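Local coordinates for polycyclic ketone monooxygenase (Myceliophthora thermophila, PDB 5MQ6), which inserts a single oxygen atom next to the carbonyl of bulky, often polycyclic ketones, using FAD and NADPH to yield esters or lactones, at residues G116-T121 and D175-R180; E144-I149 and T169-H174; N182-R187 and E198-R203. All blocks are in the same frame, centred on the assembly; numbering follows the deposited sequence.

Contact 1 (G116-T121 and D175-R180); sequences GGFGGT and DKALFR. With FAD (flavin-adenine dinucleotide), chain B.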
loop_
_atom_site.group_PDB
_atom_site.type_symbol
_atom_site.label_atom_id
_atom_site.label_comp_id
_atom_site.label_asym_id
_atom_site.label_seq_id
_atom_site.Cartn_x
_atom_site.Cartn_y
_atom_site.Cartn_z
ATOM N N GLY A 116 4.759 4.044 16.877
ATOM C CA GLY A 116 5.630 4.075 18.083
ATOM C C GLY A 116 7.067 3.644 17.882
ATOM O O GLY A 116 7.923 3.643 18.824
ATOM N N GLY A 117 7.387 3.286 16.650
ATOM C CA GLY A 117 8.713 2.833 16.339
ATOM C C GLY A 117 8.837 2.630 14.824
ATOM O O GLY A 117 7.919 2.926 14.076
ATOM N N PHE A 118 9.986 2.113 14.408
ATOM C CA PHE A 118 10.271 1.896 12.993
ATOM C C PHE A 118 9.416 0.784 12.407
ATOM O O PHE A 118 8.987 -0.131 13.123
ATOM C CB PHE A 118 11.739 1.553 12.761
ATOM C CG PHE A 118 12.674 2.666 13.108
ATOM C CD1 PHE A 118 12.881 3.685 12.187
ATOM C CD2 PHE A 118 13.380 2.689 14.311
ATOM C CE1 PHE A 118 13.734 4.731 12.432
ATOM C CE2 PHE A 118 14.316 3.756 14.578
ATOM C CZ PHE A 118 14.448 4.771 13.618
ATOM N N GLY A 119 9.206 0.854 11.101
ATOM C CA GLY A 119 8.591 -0.267 10.405
ATOM C C GLY A 119 7.356 0.034 9.570
ATOM O O GLY A 119 7.043 -0.732 8.712
ATOM N N GLY A 120 6.662 1.153 9.843
ATOM C CA GLY A 120 5.435 1.487 9.165
ATOM C C GLY A 120 4.404 0.333 9.237
ATOM O O GLY A 120 4.036 -0.143 10.339
ATOM N N THR A 121 3.943 -0.087 8.072
ATOM C CA THR A 121 3.147 -1.292 7.935
ATOM C C THR A 121 3.484 -2.429 8.940
ATOM O O THR A 121 2.563 -3.001 9.543
ATOM C CB THR A 121 3.310 -1.841 6.502
ATOM O OG1 THR A 121 2.839 -0.874 5.541
ATOM C CG2 THR A 121 2.526 -3.140 6.313
ATOM N N ASP A 175 18.447 7.690 17.008
ATOM C CA ASP A 175 18.396 9.000 17.665
ATOM C C ASP A 175 18.019 10.028 16.622
ATOM O O ASP A 175 18.289 11.182 16.831
ATOM C CB ASP A 175 19.834 9.310 18.143
ATOM C CG ASP A 175 20.881 9.180 16.948
ATOM O OD1 ASP A 175 20.646 8.344 15.987
ATOM O OD2 ASP A 175 21.931 9.901 16.960
ATOM N N LYS A 176 17.469 9.646 15.461
ATOM C CA LYS A 176 17.009 10.632 14.465
ATOM C C LYS A 176 15.521 10.487 14.067
ATOM O O LYS A 176 15.102 10.816 12.961
ATOM C CB LYS A 176 17.917 10.462 13.290
ATOM C CG LYS A 176 19.407 10.771 13.630
ATOM C CD LYS A 176 20.242 10.561 12.396
ATOM C CE LYS A 176 21.678 11.110 12.571
ATOM N NZ LYS A 176 22.587 10.035 12.768
ATOM N N ALA A 177 14.747 9.998 14.990
ATOM C CA ALA A 177 13.352 9.749 14.816
ATOM C C ALA A 177 12.477 10.293 15.925
ATOM O O ALA A 177 12.761 10.212 17.076
ATOM C CB ALA A 177 13.135 8.264 14.679
ATOM N N LEU A 178 11.349 10.826 15.522
ATOM C CA LEU A 178 10.350 11.281 16.377
ATOM C C LEU A 178 9.084 10.435 16.128
ATOM O O LEU A 178 8.437 10.518 15.085
ATOM C CB LEU A 178 10.121 12.754 16.134
ATOM C CG LEU A 178 8.909 13.357 16.811
ATOM C CD1 LEU A 178 9.065 13.281 18.376
ATOM C CD2 LEU A 178 8.702 14.742 16.270
ATOM N N PHE A 179 8.712 9.647 17.126
ATOM C CA PHE A 179 7.570 8.710 16.975
ATOM C C PHE A 179 6.330 9.253 17.694
ATOM O O PHE A 179 6.381 10.348 18.323
ATOM C CB PHE A 179 7.965 7.302 17.503
ATOM C CG PHE A 179 9.009 6.659 16.710
ATOM C CD1 PHE A 179 8.776 6.343 15.381
ATOM C CD2 PHE A 179 10.244 6.407 17.250
ATOM C CE1 PHE A 179 9.771 5.753 14.597
ATOM C CE2 PHE A 179 11.193 5.805 16.499
ATOM C CZ PHE A 179 10.961 5.488 15.146
ATOM N N ARG A 180 5.239 8.516 17.582
ATOM C CA ARG A 180 3.966 8.909 18.157
ATOM C C ARG A 180 3.488 10.259 17.666
ATOM O O ARG A 180 2.659 10.911 18.329
ATOM C CB ARG A 180 4.021 8.936 19.703
ATOM C CG ARG A 180 4.524 7.626 20.296
ATOM C CD ARG A 180 4.638 7.706 21.824
ATOM N NE ARG A 180 5.642 8.676 22.244
ATOM C CZ ARG A 180 5.899 9.011 23.505
ATOM N NH1 ARG A 180 5.289 8.408 24.479
ATOM N NH2 ARG A 180 6.806 9.919 23.800
HETATM P PA FAD B . 4.248 2.649 5.396
HETATM O O1A FAD B . 2.760 2.767 5.345
HETATM O O2A FAD B . 4.918 1.317 5.678
HETATM O O5B FAD B . 4.787 3.690 6.493
HETATM C C5B FAD B . 4.330 5.001 6.490
HETATM C C4B FAD B . 4.212 5.469 7.926
HETATM O O4B FAD B . 3.954 6.885 7.876
HETATM C C3B FAD B . 3.086 4.845 8.745
HETATM O O3B FAD B . 3.558 4.500 10.022
HETATM C C2B FAD B . 2.064 5.943 8.845
HETATM O O2B FAD B . 1.290 5.859 10.017
HETATM C C1B FAD B . 2.949 7.170 8.813
HETATM N N9A FAD B . 2.236 8.370 8.450
HETATM C C8A FAD B . 1.450 8.549 7.350
HETATM N N7A FAD B . 0.943 9.777 7.402
HETATM C C5A FAD B . 1.356 10.407 8.515
HETATM C C6A FAD B . 1.163 11.752 9.085
HETATM N N6A FAD B . 0.406 12.700 8.573
HETATM N N1A FAD B . 1.845 11.961 10.181
HETATM C C2A FAD B . 2.617 11.024 10.780
HETATM N N3A FAD B . 2.853 9.801 10.366
HETATM C C4A FAD B . 2.197 9.454 9.215
HETATM N N1 FAD B . 3.360 -4.485 -0.240
HETATM C C2 FAD B . 4.176 -5.319 -0.964
HETATM O O2 FAD B . 4.793 -4.899 -1.935
HETATM N N3 FAD B . 4.312 -6.608 -0.621
HETATM C C4 FAD B . 3.644 -7.096 0.436
HETATM O O4 FAD B . 3.815 -8.278 0.704
HETATM C C4X FAD B . 2.744 -6.289 1.278
HETATM N N5 FAD B . 2.024 -6.756 2.353
HETATM C C5X FAD B . 1.234 -5.885 3.028
HETATM C C6 FAD B . 0.436 -6.352 4.182
HETATM C C7 FAD B . -0.394 -5.330 4.847
HETATM C C7M FAD B . -1.247 -5.693 6.041
HETATM C C8 FAD B . -0.460 -3.913 4.384
HETATM C C8M FAD B . -1.310 -2.844 5.068
HETATM C C9 FAD B . 0.292 -3.517 3.296
HETATM C C9A FAD B . 1.127 -4.443 2.609
HETATM N N10 FAD B . 1.848 -3.985 1.493
HETATM C C10 FAD B . 2.681 -4.894 0.834
HETATM C "C1'" FAD B . 1.848 -2.567 1.067
HETATM C "C2'" FAD B . 2.839 -1.822 2.055
HETATM O "O2'" FAD B . 2.170 -0.680 2.610
HETATM C "C3'" FAD B . 4.214 -1.416 1.422
HETATM O "O3'" FAD B . 4.878 -2.593 0.953
HETATM C "C4'" FAD B . 5.265 -0.771 2.356
HETATM O "O4'" FAD B . 5.373 -1.385 3.716
HETATM C "C5'" FAD B . 5.013 0.747 2.459
HETATM O "O5'" FAD B . 6.234 1.349 2.991
HETATM P P FAD B . 6.092 2.945 3.231
HETATM O O1P FAD B . 7.257 3.293 4.228
HETATM O O2P FAD B . 5.950 3.575 1.838
HETATM O O3P FAD B . 4.612 3.161 3.918
#
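F179 and F118 meet as a T-shaped pair: the F179 edge points at the F118 face, the planes stand at 84°, and the centroids are 5.0 Å apart. The touching atom is F179 CZ, which lies over the middle of the F118 ring, 3.6 Å above its plane, nearly equidistant from all six carbons. CG of F179 is anti to its own carbonyl carbon (chi1 -66°), which sets CG beside G117 N and the G116 carbonyl carbon.

A CH-pi contact uses the face of the same ring. G117 CA sits over the F179 centroid at 3.5 Å, almost on the ring normal. The glycine carbon thus rests directly on the aromatic ring. Apolar packing extends the pair where F118 CZ meets A177 CB at 3.9 Å. An alanine in place of F179 would probably open a gap under G117 and leave the F118 face without its perpendicular partner.

The polar contacts with the cofactor lie at the far end of 116-121. T121 N donates to FAD O2A, a phosphate oxygen, at 2.9 Å, with an N-H...O angle of 168°. T121 OG1 and the ribityl hydroxyl FAD O2' share a hydrogen bond of 3.0 Å. At G120 a CB would collide with FAD O2A.

Segment 116-121 lies in the connection between strand 109-112 and helix 121-124 of the FAD-binding Rossmann-type domain. Strand 177-178 lies parallel to 109-112, while F118 also packs on Y165 of helix 157-170 and on M111 of strand 109-112.

Contact 2 (E144-I149 and T169-H174); sequences EETGYI and TQWKLH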
loop_
_atom_site.group_PDB
_atom_site.type_symbol
_atom_site.label_atom_id
_atom_site.label_comp_id
_atom_site.label_asym_id
_atom_site.label_seq_id
_atom_site.Cartn_x
_atom_site.Cartn_y
_atom_site.Cartn_z
ATOM N N GLU A 144 21.361 -7.102 0.354
ATOM C CA GLU A 144 22.770 -7.229 0.090
ATOM C C GLU A 144 23.570 -6.333 1.045
ATOM O O GLU A 144 24.626 -6.736 1.476
ATOM C CB GLU A 144 23.102 -6.872 -1.311
ATOM C CG GLU A 144 24.604 -7.084 -1.611
ATOM C CD GLU A 144 24.944 -6.883 -3.075
ATOM O OE1 GLU A 144 24.056 -6.567 -3.922
ATOM O OE2 GLU A 144 26.135 -7.002 -3.382
ATOM N N GLU A 145 23.050 -5.147 1.384
ATOM C CA GLU A 145 23.792 -4.167 2.178
ATOM C C GLU A 145 23.783 -4.464 3.660
ATOM O O GLU A 145 24.701 -4.074 4.388
ATOM C CB GLU A 145 23.262 -2.763 1.962
ATOM C CG GLU A 145 23.411 -2.296 0.544
ATOM C CD GLU A 145 22.283 -2.709 -0.434
ATOM O OE1 GLU A 145 21.454 -3.679 -0.322
ATOM O OE2 GLU A 145 22.304 -2.040 -1.443
ATOM N N THR A 146 22.781 -5.172 4.131
ATOM C CA THR A 146 22.749 -5.559 5.496
ATOM C C THR A 146 23.401 -6.939 5.716
ATOM O O THR A 146 23.671 -7.324 6.855
ATOM C CB THR A 146 21.338 -5.639 5.981
ATOM O OG1 THR A 146 20.579 -6.437 5.073
ATOM C CG2 THR A 146 20.698 -4.239 6.076
ATOM N N GLY A 147 23.612 -7.707 4.646
ATOM C CA GLY A 147 23.952 -9.125 4.798
ATOM C C GLY A 147 22.892 -10.091 5.375
ATOM O O GLY A 147 23.174 -11.212 5.629
ATOM N N TYR A 148 21.657 -9.680 5.529
ATOM C CA TYR A 148 20.643 -10.490 6.154
ATOM C C TYR A 148 20.096 -11.530 5.174
ATOM O O TYR A 148 19.944 -11.253 3.969
ATOM C CB TYR A 148 19.503 -9.627 6.643
ATOM C CG TYR A 148 18.457 -10.439 7.356
ATOM C CD1 TYR A 148 18.769 -11.112 8.550
ATOM C CD2 TYR A 148 17.183 -10.581 6.835
ATOM C CE1 TYR A 148 17.834 -11.873 9.212
ATOM C CE2 TYR A 148 16.223 -11.371 7.502
ATOM C CZ TYR A 148 16.560 -12.027 8.662
ATOM O OH TYR A 148 15.646 -12.792 9.302
ATOM N N ILE A 149 19.844 -12.735 5.693
ATOM C CA ILE A 149 19.330 -13.858 4.889
ATOM C C ILE A 149 17.986 -14.132 5.489
ATOM O O ILE A 149 17.925 -14.621 6.603
ATOM C CB ILE A 149 20.228 -15.139 4.976
ATOM C CG1 ILE A 149 21.582 -14.847 4.422
ATOM C CG2 ILE A 149 19.664 -16.310 4.170
ATOM C CD1 ILE A 149 22.637 -15.906 4.643
ATOM N N THR A 169 19.369 0.409 12.893
ATOM C CA THR A 169 20.589 0.164 13.661
ATOM C C THR A 169 21.809 0.333 12.802
ATOM O O THR A 169 22.749 1.029 13.175
ATOM C CB THR A 169 20.564 -1.259 14.222
ATOM O OG1 THR A 169 19.548 -1.319 15.242
ATOM C CG2 THR A 169 21.933 -1.693 14.815
ATOM N N GLN A 170 21.792 -0.298 11.636
ATOM C CA GLN A 170 22.932 -0.260 10.774
ATOM C C GLN A 170 23.267 1.185 10.370
ATOM O O GLN A 170 24.443 1.554 10.319
ATOM C CB GLN A 170 22.778 -1.196 9.577
ATOM C CG GLN A 170 23.994 -1.203 8.703
ATOM C CD GLN A 170 24.066 -2.363 7.777
ATOM O OE1 GLN A 170 23.475 -3.423 8.009
ATOM N NE2 GLN A 170 24.776 -2.174 6.685
ATOM N N TRP A 171 22.271 2.014 10.110
ATOM C CA TRP A 171 22.582 3.379 9.658
ATOM C C TRP A 171 22.417 4.401 10.724
ATOM O O TRP A 171 22.361 5.587 10.421
ATOM C CB TRP A 171 21.802 3.742 8.370
ATOM C CG TRP A 171 22.419 3.139 7.149
ATOM C CD1 TRP A 171 23.294 3.736 6.357
ATOM C CD2 TRP A 171 22.198 1.823 6.586
ATOM N NE1 TRP A 171 23.630 2.924 5.320
ATOM C CE2 TRP A 171 22.992 1.733 5.443
ATOM C CE3 TRP A 171 21.441 0.740 6.954
ATOM C CZ2 TRP A 171 23.031 0.604 4.614
ATOM C CZ3 TRP A 171 21.443 -0.445 6.100
ATOM C CH2 TRP A 171 22.254 -0.503 4.994
ATOM N N LYS A 172 22.369 3.954 11.981
ATOM C CA LYS A 172 22.350 4.815 13.141
ATOM C C LYS A 172 21.271 5.826 13.118
ATOM O O LYS A 172 21.469 6.991 13.299
ATOM C CB LYS A 172 23.757 5.413 13.326
ATOM C CG LYS A 172 24.774 4.252 13.247
ATOM C CD LYS A 172 26.186 4.586 13.656
ATOM C CE LYS A 172 26.829 5.472 12.609
ATOM N NZ LYS A 172 27.078 4.874 11.276
ATOM N N LEU A 173 20.068 5.332 12.984
ATOM C CA LEU A 173 18.913 6.184 12.871
ATOM C C LEU A 173 18.115 6.291 14.121
ATOM O O LEU A 173 17.183 7.068 14.161
ATOM C CB LEU A 173 18.034 5.691 11.695
ATOM C CG LEU A 173 18.689 5.647 10.347
ATOM C CD1 LEU A 173 17.727 5.130 9.267
ATOM C CD2 LEU A 173 19.034 7.037 9.961
ATOM N N HIS A 174 18.455 5.527 15.163
ATOM C CA HIS A 174 17.640 5.524 16.355
ATOM C C HIS A 174 17.455 6.842 17.054
ATOM O O HIS A 174 16.440 7.064 17.673
ATOM C CB HIS A 174 18.124 4.489 17.366
ATOM C CG HIS A 174 17.883 3.086 16.904
ATOM N ND1 HIS A 174 16.626 2.509 16.914
ATOM C CD2 HIS A 174 18.695 2.196 16.299
ATOM C CE1 HIS A 174 16.706 1.274 16.450
ATOM N NE2 HIS A 174 17.937 1.073 16.028
HETATM O O HOH W 1 22.989 -5.453 9.328
#
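Two helix C-termini meet here, the end of 143-146 and the end of 157-170, the latter closed by a Schellman motif in which K172, at positive phi, is the C-prime residue. Q170 reaches across from the last turn of the longer helix, and W171, the first residue beyond it, lies beside it. The motif rests on backbone bonds from K172 N to T169 O and from L173 N to A168 O.

The direct polar link is Q170 NE2 to E145 O, 3.0 Å long with an N-H...O angle of 166°. The acceptor lies near the amide plane of Q170, whereas the donor stands above the carbonyl plane of E145. CG of Q170 is anti to the backbone N (chi1 -178°), and the extended chain beyond it carries the amide across to the shorter helix. While NE2 makes this bond, OE1 of the same amide packs against T146, 3.4 Å from its CA and 3.5 Å from its CG2.

W171 adds the apolar share through the rim of its six-membered ring. E145 CB lies in the ring plane, 3.9 Å from CH2, and T146 CG2 is also 3.9 Å from CZ3. Over one face of the indole lies CG of Q170, offset toward the rim. The indole NE1 turns to E99 of helix 88-99, and T146 OG1 bonds back to L142 O, leaving its methyl for the crossing. The contact lies at the protein surface, joining two helix ends away from the cofactor sites. A water at this junction approaches Q170 OE1 too closely for that link to be more than doubtful, but it donates to T146 O at 3.2 Å.

Contact 3 (N182-R187 and E198-R203); sequences NVKTIR and EVTEGR. With FAD (flavin-adenine dinucleotide), chain B.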
loop_
_atom_site.group_PDB
_atom_site.type_symbol
_atom_site.label_atom_id
_atom_site.label_comp_id
_atom_site.label_asym_id
_atom_site.label_seq_id
_atom_site.Cartn_x
_atom_site.Cartn_y
_atom_site.Cartn_z
ATOM N N ASN A 182 1.828 12.903 14.870
ATOM C CA ASN A 182 1.023 13.185 13.727
ATOM C C ASN A 182 1.383 14.509 13.134
ATOM O O ASN A 182 1.267 15.558 13.778
ATOM C CB ASN A 182 -0.457 13.167 14.105
ATOM C CG ASN A 182 -1.379 13.408 12.903
ATOM O OD1 ASN A 182 -1.134 12.964 11.749
ATOM N ND2 ASN A 182 -2.473 14.109 13.162
ATOM N N VAL A 183 1.742 14.484 11.863
ATOM C CA VAL A 183 1.975 15.722 11.098
ATOM C C VAL A 183 0.650 16.169 10.567
ATOM O O VAL A 183 -0.062 15.367 9.980
ATOM C CB VAL A 183 2.971 15.511 9.918
ATOM C CG1 VAL A 183 3.236 16.822 9.231
ATOM C CG2 VAL A 183 4.274 14.881 10.421
ATOM N N LYS A 184 0.334 17.455 10.722
ATOM C CA LYS A 184 -0.971 18.016 10.232
ATOM C C LYS A 184 -0.842 18.975 9.071
ATOM O O LYS A 184 -1.694 19.006 8.198
ATOM C CB LYS A 184 -1.697 18.772 11.387
ATOM C CG LYS A 184 -2.160 17.844 12.478
ATOM C CD LYS A 184 -1.764 18.237 13.883
ATOM C CE LYS A 184 -2.702 19.232 14.545
ATOM N NZ LYS A 184 -2.034 20.169 15.592
ATOM N N THR A 185 0.243 19.753 9.047
ATOM C CA THR A 185 0.437 20.846 8.129
ATOM C C THR A 185 1.889 20.912 7.770
ATOM O O THR A 185 2.749 20.748 8.632
ATOM C CB THR A 185 0.033 22.137 8.825
ATOM O OG1 THR A 185 -1.352 22.023 9.090
ATOM C CG2 THR A 185 0.094 23.236 7.965
ATOM N N ILE A 186 2.167 21.195 6.508
ATOM C CA ILE A 186 3.521 21.427 6.015
ATOM C C ILE A 186 3.414 22.731 5.221
ATOM O O ILE A 186 2.662 22.851 4.238
ATOM C CB ILE A 186 3.891 20.234 5.155
ATOM C CG1 ILE A 186 3.772 18.937 5.979
ATOM C CG2 ILE A 186 5.250 20.401 4.537
ATOM C CD1 ILE A 186 4.046 17.712 5.143
ATOM N N ARG A 187 4.152 23.747 5.655
ATOM C CA ARG A 187 3.983 25.065 5.129
ATOM C C ARG A 187 5.319 25.671 4.772
ATOM O O ARG A 187 6.189 25.761 5.626
ATOM C CB ARG A 187 3.309 25.904 6.218
ATOM C CG ARG A 187 3.004 27.332 5.806
ATOM C CD ARG A 187 2.218 28.163 6.897
ATOM N NE ARG A 187 0.924 27.505 7.193
ATOM C CZ ARG A 187 -0.215 27.684 6.517
ATOM N NH1 ARG A 187 -0.314 28.525 5.473
ATOM N NH2 ARG A 187 -1.257 27.003 6.878
ATOM N N GLU A 198 3.709 21.345 11.369
ATOM C CA GLU A 198 2.957 21.281 12.601
ATOM C C GLU A 198 2.681 19.869 12.940
ATOM O O GLU A 198 1.989 19.192 12.176
ATOM C CB GLU A 198 1.598 21.904 12.481
ATOM C CG GLU A 198 1.637 23.355 12.283
ATOM C CD GLU A 198 0.258 23.939 11.990
ATOM O OE1 GLU A 198 -0.820 23.201 12.052
ATOM O OE2 GLU A 198 0.283 25.168 11.707
ATOM N N VAL A 199 3.108 19.477 14.134
ATOM C CA VAL A 199 3.183 18.110 14.569
ATOM C C VAL A 199 2.603 18.023 16.001
ATOM O O VAL A 199 2.886 18.882 16.871
ATOM C CB VAL A 199 4.645 17.680 14.599
ATOM C CG1 VAL A 199 4.726 16.355 15.195
ATOM C CG2 VAL A 199 5.309 17.696 13.203
ATOM N N THR A 200 1.847 16.973 16.261
ATOM C CA THR A 200 1.362 16.641 17.625
ATOM C C THR A 200 1.930 15.326 18.069
ATOM O O THR A 200 1.675 14.302 17.418
ATOM C CB THR A 200 -0.169 16.493 17.633
ATOM O OG1 THR A 200 -0.716 17.674 17.149
ATOM C CG2 THR A 200 -0.705 16.365 19.054
ATOM N N GLU A 201 2.735 15.348 19.120
ATOM C CA GLU A 201 3.355 14.152 19.675
ATOM C C GLU A 201 2.562 13.648 20.885
ATOM O O GLU A 201 2.544 14.323 21.930
ATOM C CB GLU A 201 4.787 14.441 20.078
ATOM C CG GLU A 201 5.553 13.317 20.690
ATOM C CD GLU A 201 6.722 13.665 21.613
ATOM O OE1 GLU A 201 6.878 14.837 21.931
ATOM O OE2 GLU A 201 7.480 12.706 22.008
ATOM N N GLY A 202 1.978 12.445 20.730
ATOM C CA GLY A 202 1.442 11.646 21.819
ATOM C C GLY A 202 2.445 11.336 22.877
ATOM O O GLY A 202 3.588 11.032 22.573
ATOM N N ARG A 203 2.039 11.459 24.142
ATOM C CA ARG A 203 2.942 11.102 25.258
ATOM C C ARG A 203 2.409 10.021 26.176
ATOM O O ARG A 203 2.996 9.737 27.218
ATOM C CB ARG A 203 3.271 12.341 26.070
ATOM C CG ARG A 203 3.756 13.528 25.216
ATOM C CD ARG A 203 5.174 13.312 24.804
ATOM N NE ARG A 203 6.088 13.214 25.947
ATOM C CZ ARG A 203 7.390 12.996 25.897
ATOM N NH1 ARG A 203 8.063 12.853 24.780
ATOM N NH2 ARG A 203 8.072 12.949 27.020
HETATM P PA FAD B . 4.248 2.649 5.396
HETATM O O1A FAD B . 2.760 2.767 5.345
HETATM O O2A FAD B . 4.918 1.317 5.678
HETATM O O5B FAD B . 4.787 3.690 6.493
HETATM C C5B FAD B . 4.330 5.001 6.490
HETATM C C4B FAD B . 4.212 5.469 7.926
HETATM O O4B FAD B . 3.954 6.885 7.876
HETATM C C3B FAD B . 3.086 4.845 8.745
HETATM O O3B FAD B . 3.558 4.500 10.022
HETATM C C2B FAD B . 2.064 5.943 8.845
HETATM O O2B FAD B . 1.290 5.859 10.017
HETATM C C1B FAD B . 2.949 7.170 8.813
HETATM N N9A FAD B . 2.236 8.370 8.450
HETATM C C8A FAD B . 1.450 8.549 7.350
HETATM N N7A FAD B . 0.943 9.777 7.402
HETATM C C5A FAD B . 1.356 10.407 8.515
HETATM C C6A FAD B . 1.163 11.752 9.085
HETATM N N6A FAD B . 0.406 12.700 8.573
HETATM N N1A FAD B . 1.845 11.961 10.181
HETATM C C2A FAD B . 2.617 11.024 10.780
HETATM N N3A FAD B . 2.853 9.801 10.366
HETATM C C4A FAD B . 2.197 9.454 9.215
HETATM N N1 FAD B . 3.360 -4.485 -0.240
HETATM C C2 FAD B . 4.176 -5.319 -0.964
HETATM O O2 FAD B . 4.793 -4.899 -1.935
HETATM N N3 FAD B . 4.312 -6.608 -0.621
HETATM C C4 FAD B . 3.644 -7.096 0.436
HETATM O O4 FAD B . 3.815 -8.278 0.704
HETATM C C4X FAD B . 2.744 -6.289 1.278
HETATM N N5 FAD B . 2.024 -6.756 2.353
HETATM C C5X FAD B . 1.234 -5.885 3.028
HETATM C C6 FAD B . 0.436 -6.352 4.182
HETATM C C7 FAD B . -0.394 -5.330 4.847
HETATM C C7M FAD B . -1.247 -5.693 6.041
HETATM C C8 FAD B . -0.460 -3.913 4.384
HETATM C C8M FAD B . -1.310 -2.844 5.068
HETATM C C9 FAD B . 0.292 -3.517 3.296
HETATM C C9A FAD B . 1.127 -4.443 2.609
HETATM N N10 FAD B . 1.848 -3.985 1.493
HETATM C C10 FAD B . 2.681 -4.894 0.834
HETATM C "C1'" FAD B . 1.848 -2.567 1.067
HETATM C "C2'" FAD B . 2.839 -1.822 2.055
HETATM O "O2'" FAD B . 2.170 -0.680 2.610
HETATM C "C3'" FAD B . 4.214 -1.416 1.422
HETATM O "O3'" FAD B . 4.878 -2.593 0.953
HETATM C "C4'" FAD B . 5.265 -0.771 2.356
HETATM O "O4'" FAD B . 5.373 -1.385 3.716
HETATM C "C5'" FAD B . 5.013 0.747 2.459
HETATM O "O5'" FAD B . 6.234 1.349 2.991
HETATM P P FAD B . 6.092 2.945 3.231
HETATM O O1P FAD B . 7.257 3.293 4.228
HETATM O O2P FAD B . 5.950 3.575 1.838
HETATM O O3P FAD B . 4.612 3.161 3.918
#
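T185 and E198 lie side by side and point the same way, their side chains on one face of a two-stranded antiparallel ladder. E198 is extended beyond CG, which brings its CD to 3.6 Å from T185 CB. At the polar end T185 OG1 and E198 OE1 are 3.2 Å apart, a weak hydrogen bond that is not firmly assigned. K184, in the bulge, crosses T200 obliquely. The lysine chain bends at chi2 and chi3, and its NZ donates to T200 OG1 at 3.2 Å. Both atoms turn as well to E211 of the neighbouring strand, K184 in a salt bridge and T200 in a hydrogen bond, so the carboxylate probably helps balance the lysine charge.

The ladder belongs to the beta hairpin of strands 181-189 and 194-201. N182 and T200 form a hydrogen-bonded pair, V183 and V199 a non-hydrogen-bonded one, and between V183 and T185 the register slips by one residue in a beta bulge. Inside the bulge K184 N donates to E198 O at 2.8 Å, almost straight at 172°, while E198 N returns a bond to T185 O.

On the opposite face V183 and V199 touch through their CG2 methyls, 4.1 Å apart. The backbone of V183 also reads the adenine of FAD: its N donates to FAD N1A at 3.0 Å, and its O accepts from FAD N6A at 3.1 Å.

Contacts 1 and 3 illustrate how one cofactor can be held at several points by separate pieces of chain. Both touch FAD, at the pyrophosphate and ribityl region and at the adenine respectively, and their centres are about 14 Å apart. They join directly: R180 O and G202 N lie 2.9 Å apart, a probable hydrogen bond, and strands 177-178 and 181-189 follow each other in the chain and belong to the same sheet. Contact 2, whose centre is about 16 Å from that of contact 1, has no part in the cofactor site but meets contact 1 where F118 CE2 comes within 3.5 Å of H174 ND1. Contacts 2 and 3 do not touch, with nearest atoms about 11 Å apart.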